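Local structure of lipid-transfer protein (Thermomonospora curvata, 6OK1) at residues Arg157-Glu162 with Leu300-Leu305; Gly250-Gln253 with Tyr259-Ser262. The protein belongs to the thiolase superfamily, as a lipid-transfer protein built of N- and C-terminal thiolase-type halves. All blocks are in the same frame, centred on the assembly; numbering follows the deposited sequence. Where two conformers were deposited one is given.

Interaction 1 (Arg157-Glu162 with Leu300-Leu305); sequences RRYMHE and LVLPQL
Tyr159 reaches across from helix 148-163 and sets the far half of its ring against Leu302 and Pro303. CG lies anti to the backbone N (chi1 -178°), which carries the ring out from the helix toward segment 300-305. Leu302 receives CE1 and the hydroxyl end. Tyr159 CE1 is 3.8 Å from Leu302 CD2, and Tyr159 OH is 3.6 Å from Leu302 CB. The two side chains run at about a right angle, and the leucine meets the ring obliquely. Pro303 lies near the CE2 corner, also obliquely, with Pro303 CD 4.0 Å from Tyr159 CE2. Both residues lie on the same side of the ring plane, in the first turn of helix 301-307. No hydrogen bond joins the two segments. The hydroxyl of Tyr159 is hydrogen-bonded to Glu306, further along that helix, so an apolar contact is paired with a polar anchor. All three touching residues are buried. Helix 316-321 packs on both Tyr159 and Leu302 through Ala316, and Phe170 and Val173 of helix 167-182 pack on Leu302. The contact thus joins a helix of the N-terminal thiolase-type half to one of the C-terminal half.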
ATOM      1  N   ARG A 157     -23.204  -4.642 -20.189  1.00 22.06           N
ATOM      2  CA  ARG A 157     -24.352  -5.341 -20.761  1.00 22.49           C
ATOM      3  C   ARG A 157     -25.619  -5.009 -20.000  1.00 22.97           C
ATOM      4  O   ARG A 157     -26.690  -4.874 -20.597  1.00 22.11           O
ATOM      5  CB  ARG A 157     -24.132  -6.855 -20.751  1.00 21.12           C
ATOM      6  CG  ARG A 157     -25.285  -7.666 -21.365  1.00 23.50           C
ATOM      7  CD  ARG A 157     -25.424  -7.406 -22.890  1.00 25.08           C
ATOM      8  NE  ARG A 157     -26.598  -8.055 -23.491  1.00 32.42           N
ATOM      9  CZ  ARG A 157     -27.848  -7.588 -23.446  1.00 37.60           C
ATOM     10  NH1 ARG A 157     -28.142  -6.448 -22.816  1.00 35.49           N
ATOM     11  NH2 ARG A 157     -28.829  -8.279 -24.038  1.00 41.61           N
ATOM     12  N   ARG A 158     -25.524  -4.905 -18.674  1.00 21.80           N
ATOM     13  CA  ARG A 158     -26.700  -4.568 -17.878  1.00 21.02           C
ATOM     14  C   ARG A 158     -27.105  -3.110 -18.073  1.00 22.30           C
ATOM     15  O   ARG A 158     -28.301  -2.779 -18.084  1.00 24.08           O
ATOM     16  CB  ARG A 158     -26.429  -4.870 -16.403  1.00 22.66           C
ATOM     17  CG  ARG A 158     -27.667  -4.650 -15.502  1.00 22.72           C
ATOM     18  CD  ARG A 158     -28.691  -5.769 -15.648  1.00 22.85           C
ATOM     19  NE  ARG A 158     -29.955  -5.376 -15.005  1.00 24.57           N
ATOM     20  CZ  ARG A 158     -30.980  -6.193 -14.806  1.00 25.01           C
ATOM     21  NH1 ARG A 158     -30.903  -7.471 -15.162  1.00 21.72           N
ATOM     22  NH2 ARG A 158     -32.091  -5.731 -14.231  1.00 26.54           N
ATOM     23  N   TYR A 159     -26.128  -2.222 -18.243  1.00 22.43           N
ATOM     24  CA  TYR A 159     -26.443  -0.817 -18.507  1.00 23.93           C
ATOM     25  C   TYR A 159     -27.184  -0.671 -19.840  1.00 25.40           C
ATOM     26  O   TYR A 159     -28.148   0.108 -19.952  1.00 25.40           O
ATOM     27  CB  TYR A 159     -25.149  -0.002 -18.489  1.00 22.60           C
ATOM     28  CG  TYR A 159     -25.340   1.486 -18.706  1.00 20.32           C
ATOM     29  CD1 TYR A 159     -25.422   2.003 -19.981  1.00 24.05           C
ATOM     30  CD2 TYR A 159     -25.418   2.362 -17.642  1.00 22.98           C
ATOM     31  CE1 TYR A 159     -25.612   3.351 -20.195  1.00 22.96           C
ATOM     32  CE2 TYR A 159     -25.611   3.722 -17.845  1.00 23.95           C
ATOM     33  CZ  TYR A 159     -25.711   4.207 -19.131  1.00 24.29           C
ATOM     34  OH  TYR A 159     -25.887   5.558 -19.394  1.00 25.88           O
ATOM     35  N   MET A 160     -26.769  -1.439 -20.848  1.00 23.00           N
ATOM     36  CA  MET A 160     -27.488  -1.456 -22.127  1.00 21.13           C
ATOM     37  C   MET A 160     -28.915  -1.930 -21.941  1.00 27.94           C
ATOM     38  O   MET A 160     -29.852  -1.373 -22.527  1.00 26.61           O
ATOM     39  CB  MET A 160     -26.789  -2.383 -23.107  1.00 22.76           C
ATOM     40  CG  MET A 160     -25.429  -1.909 -23.568  1.00 24.76           C
ATOM     41  SD  MET A 160     -24.495  -3.179 -24.447  1.00 26.47           S
ATOM     42  CE  MET A 160     -25.443  -3.378 -25.952  1.00 31.87           C
ATOM     43  N   HIS A 161     -29.089  -2.996 -21.168  1.00 24.57           N
ATOM     44  CA  HIS A 161     -30.425  -3.531 -20.905  1.00 27.67           C
ATOM     45  C   HIS A 161     -31.325  -2.494 -20.248  1.00 25.65           C
ATOM     46  O   HIS A 161     -32.480  -2.298 -20.648  1.00 26.31           O
ATOM     47  CB  HIS A 161     -30.297  -4.762 -20.003  1.00 25.04           C
ATOM     48  CG  HIS A 161     -31.599  -5.267 -19.484  1.00 25.29           C
ATOM     49  ND1 HIS A 161     -32.438  -6.058 -20.236  1.00 27.40           N
ATOM     50  CD2 HIS A 161     -32.200  -5.109 -18.283  1.00 28.05           C
ATOM     51  CE1 HIS A 161     -33.515  -6.347 -19.527  1.00 29.17           C
ATOM     52  NE2 HIS A 161     -33.397  -5.784 -18.338  1.00 28.65           N
ATOM     53  N   GLU A 162     -30.828  -1.838 -19.206  1.00 25.58           N
ATOM     54  CA  GLU A 162     -31.701  -0.960 -18.444  0.53 45.81           C
ATOM     55  C   GLU A 162     -31.992   0.341 -19.169  1.00 28.01           C
ATOM     56  O   GLU A 162     -33.096   0.883 -19.025  1.00 26.47           O
ATOM     57  CB  GLU A 162     -31.093  -0.682 -17.072  0.53 55.59           C
ATOM     58  CG  GLU A 162     -30.957  -1.959 -16.281  0.53 22.68           C
ATOM     59  CD  GLU A 162     -30.442  -1.760 -14.876  0.53 35.52           C
ATOM     60  OE1 GLU A 162     -30.085  -0.621 -14.504  0.53 24.45           O
ATOM     61  OE2 GLU A 162     -30.403  -2.762 -14.143  0.53 22.55           O
ATOM     62  N   LEU A 300     -17.910   2.608 -18.947  1.00 21.59           N
ATOM     63  CA  LEU A 300     -18.183   3.193 -17.647  1.00 22.30           C
ATOM     64  C   LEU A 300     -18.037   4.704 -17.653  1.00 23.86           C
ATOM     65  O   LEU A 300     -18.280   5.338 -16.629  1.00 23.97           O
ATOM     66  CB  LEU A 300     -17.273   2.578 -16.576  1.00 24.30           C
ATOM     67  CG  LEU A 300     -17.443   1.058 -16.398  1.00 27.36           C
ATOM     68  CD1 LEU A 300     -16.530   0.482 -15.308  1.00 27.02           C
ATOM     69  CD2 LEU A 300     -18.876   0.698 -16.092  1.00 29.95           C
ATOM     70  N   VAL A 301     -17.674   5.296 -18.789  1.00 21.43           N
ATOM     71  CA  VAL A 301     -17.736   6.753 -18.878  1.00 21.86           C
ATOM     72  C   VAL A 301     -19.170   7.227 -18.755  1.00 22.06           C
ATOM     73  O   VAL A 301     -19.425   8.305 -18.200  1.00 22.81           O
ATOM     74  CB  VAL A 301     -17.080   7.229 -20.181  1.00 23.32           C
ATOM     75  CG1 VAL A 301     -17.313   8.744 -20.398  1.00 23.96           C
ATOM     76  CG2 VAL A 301     -15.582   6.936 -20.146  1.00 26.30           C
ATOM     77  N   LEU A 302     -20.142   6.443 -19.262  1.00 24.14           N
ATOM     78  CA  LEU A 302     -21.520   6.888 -19.265  1.00 24.18           C
ATOM     79  C   LEU A 302     -22.077   7.000 -17.839  1.00 22.27           C
ATOM     80  O   LEU A 302     -22.570   8.063 -17.479  1.00 24.60           O
ATOM     81  CB  LEU A 302     -22.378   5.986 -20.159  1.00 22.03           C
ATOM     82  CG  LEU A 302     -22.364   6.329 -21.657  1.00 24.92           C
ATOM     83  CD1 LEU A 302     -21.014   6.017 -22.278  1.00 23.84           C
ATOM     84  CD2 LEU A 302     -23.426   5.558 -22.428  1.00 30.33           C
ATOM     85  N   PRO A 303     -22.004   5.947 -17.021  1.00 25.20           N
ATOM     86  CA  PRO A 303     -22.486   6.127 -15.636  1.00 25.91           C
ATOM     87  C   PRO A 303     -21.676   7.136 -14.838  1.00 25.99           C
ATOM     88  O   PRO A 303     -22.220   7.733 -13.904  1.00 24.28           O
ATOM     89  CB  PRO A 303     -22.398   4.708 -15.048  1.00 23.49           C
ATOM     90  CG  PRO A 303     -21.432   3.952 -15.968  1.00 24.51           C
ATOM     91  CD  PRO A 303     -21.687   4.551 -17.327  1.00 24.12           C
ATOM     92  N   GLN A 304     -20.403   7.370 -15.175  1.00 23.35           N
ATOM     93  CA  GLN A 304     -19.661   8.420 -14.493  1.00 21.12           C
ATOM     94  C   GLN A 304     -20.345   9.766 -14.676  1.00 22.21           C
ATOM     95  O   GLN A 304     -20.503  10.530 -13.719  1.00 24.66           O
ATOM     96  CB  GLN A 304     -18.236   8.499 -15.011  1.00 26.07           C
ATOM     97  CG  GLN A 304     -17.314   7.440 -14.467  1.00 24.52           C
ATOM     98  CD  GLN A 304     -15.918   7.706 -14.929  1.00 24.91           C
ATOM     99  OE1 GLN A 304     -15.239   8.604 -14.417  1.00 27.87           O
ATOM    100  NE2 GLN A 304     -15.505   6.987 -15.953  1.00 21.99           N
ATOM    101  N   LEU A 305     -20.762  10.075 -15.905  1.00 22.43           N
ATOM    102  CA  LEU A 305     -21.434  11.354 -16.142  1.00 22.08           C
ATOM    103  C   LEU A 305     -22.692  11.479 -15.295  1.00 29.28           C
ATOM    104  O   LEU A 305     -23.021  12.563 -14.779  1.00 25.04           O
ATOM    105  CB  LEU A 305     -21.760  11.495 -17.633  1.00 24.07           C
ATOM    106  CG  LEU A 305     -20.550  11.696 -18.555  1.00 28.11           C
ATOM    107  CD1 LEU A 305     -20.903  11.345 -19.997  1.00 26.88           C
ATOM    108  CD2 LEU A 305     -20.025  13.147 -18.439  1.00 28.41           C
TER

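Interaction 2 (Gly250-Gln253 with Tyr259-Ser262); sequences GYDQ and YYRS
Arg261 sends its side chain across to segment 250-253 and ends against Tyr251 and Gln253. Beyond CB, Arg261 CG lies 4.4 Å from Asp252 CB. The chain is extended from CG to NE, with chi3 at 163°, so the guanidinium is carried well away from its own backbone. Arg261 CG and CD pass the carbonyl oxygen of Tyr251 at van der Waals range. Arg261 NE donates to Tyr251 O at 2.8 Å, nearly in line with the C=O bond but bent at the hydrogen (147°). Arg261 NH2 adds a second bent bond, 3.0 Å from Tyr251 O, from above the carbonyl plane. Both nitrogens thus hold one oxygen side-on, close to the guanidinium plane. Arg261 NH2 also donates to Gln253 OE1 at 2.8 Å, again bent, and here it stands above the amide plane, with the two flat groups almost perpendicular. Gln253 OE1 also accepts from Gly250 N, in the carbonyl plane, so the amide is held from two directions. NH1 turns to Glu269, with which it forms a salt bridge; Glu269 also accepts from Gln253 NE2.

Beside this network, Asp252 OD2 rests 3.4 Å from Tyr260 CB. One water links Asp252 O to Tyr260 N, and a second links Asp252 OD2 to Tyr260 O. Asp252 OD1 forms a salt bridge with Arg66 of the second subunit. Backbone oxygens of Tyr259 and Arg261 accept from basic side chains of a different protein in the assembly. These contacts pin back the loop between strand 240-248 and helix 268-281, in the C-terminal thiolase-like half. An arginine bound to a main-chain carbonyl closes it, where it meets both a second copy and a different protein.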
ATOM      1  N   GLY A 250     -17.984   1.902  -2.160  1.00 21.25           N
ATOM      2  CA  GLY A 250     -19.412   1.800  -1.949  1.00 20.44           C
ATOM      3  C   GLY A 250     -19.803   0.630  -1.093  1.00 23.11           C
ATOM      4  O   GLY A 250     -18.989  -0.193  -0.674  1.00 23.43           O
ATOM      5  N   TYR A 251     -21.090   0.590  -0.776  1.00 22.72           N
ATOM      6  CA  TYR A 251     -21.657  -0.574  -0.120  0.56 25.68           C
ATOM      7  C   TYR A 251     -21.382  -1.822  -0.948  1.00 20.88           C
ATOM      8  O   TYR A 251     -21.515  -1.806  -2.173  1.00 22.16           O
ATOM      9  CB  TYR A 251     -23.160  -0.373   0.050  0.56 15.12           C
ATOM     10  CG  TYR A 251     -23.865  -1.583   0.577  0.56 22.02           C
ATOM     11  CD1 TYR A 251     -23.781  -1.918   1.917  0.56 29.99           C
ATOM     12  CD2 TYR A 251     -24.607  -2.401  -0.259  0.56 27.00           C
ATOM     13  CE1 TYR A 251     -24.411  -3.030   2.415  0.56 31.11           C
ATOM     14  CE2 TYR A 251     -25.253  -3.516   0.234  0.56 31.40           C
ATOM     15  CZ  TYR A 251     -25.145  -3.824   1.574  0.56 29.58           C
ATOM     16  OH  TYR A 251     -25.783  -4.929   2.085  0.56 35.33           O
ATOM     17  N   ASP A 252     -20.997  -2.906  -0.274  1.00 19.57           N
ATOM     18  CA  ASP A 252     -20.657  -4.163  -0.931  1.00 21.49           C
ATOM     19  C   ASP A 252     -19.733  -3.950  -2.132  1.00 23.25           C
ATOM     20  O   ASP A 252     -20.004  -4.371  -3.250  1.00 20.60           O
ATOM     21  CB  ASP A 252     -21.926  -4.905  -1.359  1.00 20.40           C
ATOM     22  CG  ASP A 252     -21.660  -6.344  -1.658  1.00 26.21           C
ATOM     23  OD1 ASP A 252     -20.698  -6.860  -1.065  1.00 25.64           O
ATOM     24  OD2 ASP A 252     -22.403  -6.959  -2.466  1.00 27.05           O
ATOM     25  N   GLN A 253     -18.610  -3.285  -1.874  1.00 19.20           N
ATOM     26  CA  GLN A 253     -17.615  -3.037  -2.895  1.00 18.81           C
ATOM     27  C   GLN A 253     -16.717  -4.250  -3.101  1.00 20.11           C
ATOM     28  O   GLN A 253     -16.199  -4.824  -2.134  1.00 19.85           O
ATOM     29  CB  GLN A 253     -16.768  -1.847  -2.485  1.00 21.71           C
ATOM     30  CG  GLN A 253     -15.795  -1.417  -3.560  1.00 17.63           C
ATOM     31  CD  GLN A 253     -16.448  -0.643  -4.674  1.00 20.41           C
ATOM     32  OE1 GLN A 253     -17.171   0.315  -4.437  1.00 21.22           O
ATOM     33  NE2 GLN A 253     -16.153  -1.047  -5.926  1.00 19.05           N
ATOM     34  N   TYR A 259     -21.013  -7.057  -8.318  1.00 20.09           N
ATOM     35  CA  TYR A 259     -22.124  -7.582  -9.099  1.00 19.18           C
ATOM     36  C   TYR A 259     -23.324  -7.960  -8.241  1.00 19.69           C
ATOM     37  O   TYR A 259     -24.297  -8.531  -8.764  1.00 20.71           O
ATOM     38  CB  TYR A 259     -21.666  -8.835  -9.846  1.00 18.57           C
ATOM     39  CG  TYR A 259     -20.558  -8.667 -10.875  1.00 18.43           C
ATOM     40  CD1 TYR A 259     -20.396  -7.499 -11.600  1.00 20.48           C
ATOM     41  CD2 TYR A 259     -19.699  -9.709 -11.122  1.00 18.98           C
ATOM     42  CE1 TYR A 259     -19.390  -7.380 -12.554  1.00 19.16           C
ATOM     43  CE2 TYR A 259     -18.685  -9.600 -12.069  1.00 19.00           C
ATOM     44  CZ  TYR A 259     -18.534  -8.436 -12.766  1.00 19.36           C
ATOM     45  OH  TYR A 259     -17.542  -8.376 -13.703  1.00 20.34           O
ATOM     46  N   TYR A 260     -23.279  -7.675  -6.947  1.00 19.05           N
ATOM     47  CA  TYR A 260     -24.218  -8.245  -5.989  1.00 19.26           C
ATOM     48  C   TYR A 260     -25.075  -7.178  -5.320  1.00 19.71           C
ATOM     49  O   TYR A 260     -25.903  -7.502  -4.451  1.00 22.93           O
ATOM     50  CB  TYR A 260     -23.438  -9.066  -4.956  1.00 20.65           C
ATOM     51  CG  TYR A 260     -22.389  -9.956  -5.611  1.00 21.17           C
ATOM     52  CD1 TYR A 260     -22.726 -11.190  -6.128  1.00 18.57           C
ATOM     53  CD2 TYR A 260     -21.054  -9.530  -5.726  1.00 22.37           C
ATOM     54  CE1 TYR A 260     -21.775 -11.997  -6.734  1.00 18.05           C
ATOM     55  CE2 TYR A 260     -20.115 -10.295  -6.349  1.00 18.50           C
ATOM     56  CZ  TYR A 260     -20.472 -11.543  -6.844  1.00 19.27           C
ATOM     57  OH  TYR A 260     -19.564 -12.378  -7.452  1.00 20.73           O
ATOM     58  N   ARG A 261     -24.897  -5.925  -5.704  1.00 24.60           N
ATOM     59  CA  ARG A 261     -25.704  -4.805  -5.230  1.00 24.75           C
ATOM     60  C   ARG A 261     -27.091  -4.833  -5.848  1.00 25.41           C
ATOM     61  O   ARG A 261     -27.306  -5.430  -6.898  1.00 25.95           O
ATOM     62  CB  ARG A 261     -25.052  -3.492  -5.625  1.00 25.42           C
ATOM     63  CG  ARG A 261     -23.708  -3.306  -5.005  1.00 24.18           C
ATOM     64  CD  ARG A 261     -22.817  -2.349  -5.810  1.00 24.20           C
ATOM     65  NE  ARG A 261     -21.716  -1.906  -4.956  1.00 23.52           N
ATOM     66  CZ  ARG A 261     -20.722  -1.103  -5.328  1.00 24.33           C
ATOM     67  NH1 ARG A 261     -20.629  -0.667  -6.568  1.00 20.58           N
ATOM     68  NH2 ARG A 261     -19.831  -0.700  -4.410  1.00 22.81           N
ATOM     69  N   SER A 262     -28.031  -4.114  -5.223  1.00 23.85           N
ATOM     70  CA  SER A 262     -29.387  -4.094  -5.758  0.71 22.76           C
ATOM     71  C   SER A 262     -29.393  -3.625  -7.205  1.00 28.74           C
ATOM     72  O   SER A 262     -30.118  -4.176  -8.040  1.00 31.90           O
ATOM     73  CB  SER A 262     -30.295  -3.218  -4.883  0.71 26.56           C
ATOM     74  OG  SER A 262     -29.846  -1.871  -4.834  0.71 40.88           O
TER
HETATM   75  O   HOH W   1     -21.619  -6.054  -4.931  1.00 21.05           O
HETATM   76  O   HOH W   2     -25.385  -6.634  -1.447  1.00 43.98           O

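Overall arrangement
Interaction 2 falls within the chain between the two halves of interaction 1: residues 157-162 come first, then 250-253 and 259-262, and last 300-305. Their centres are 16 Å apart and their nearest atoms about 6 Å apart, without touching. Interaction 1 joins helices 148-163 and 301-307. Interaction 2 is local, folding back the loop after strand 240-248 of the mixed sheet. Glu162 hydrogen-bonds to Thr265 of that loop, and Arg158 touches it; Tyr259 OH bonds to the backbone O of Trp151, and its ring meets that of Phe155. Helix and loop are thus tied into one region that faces a different protein and spans the two thiolase-type halves.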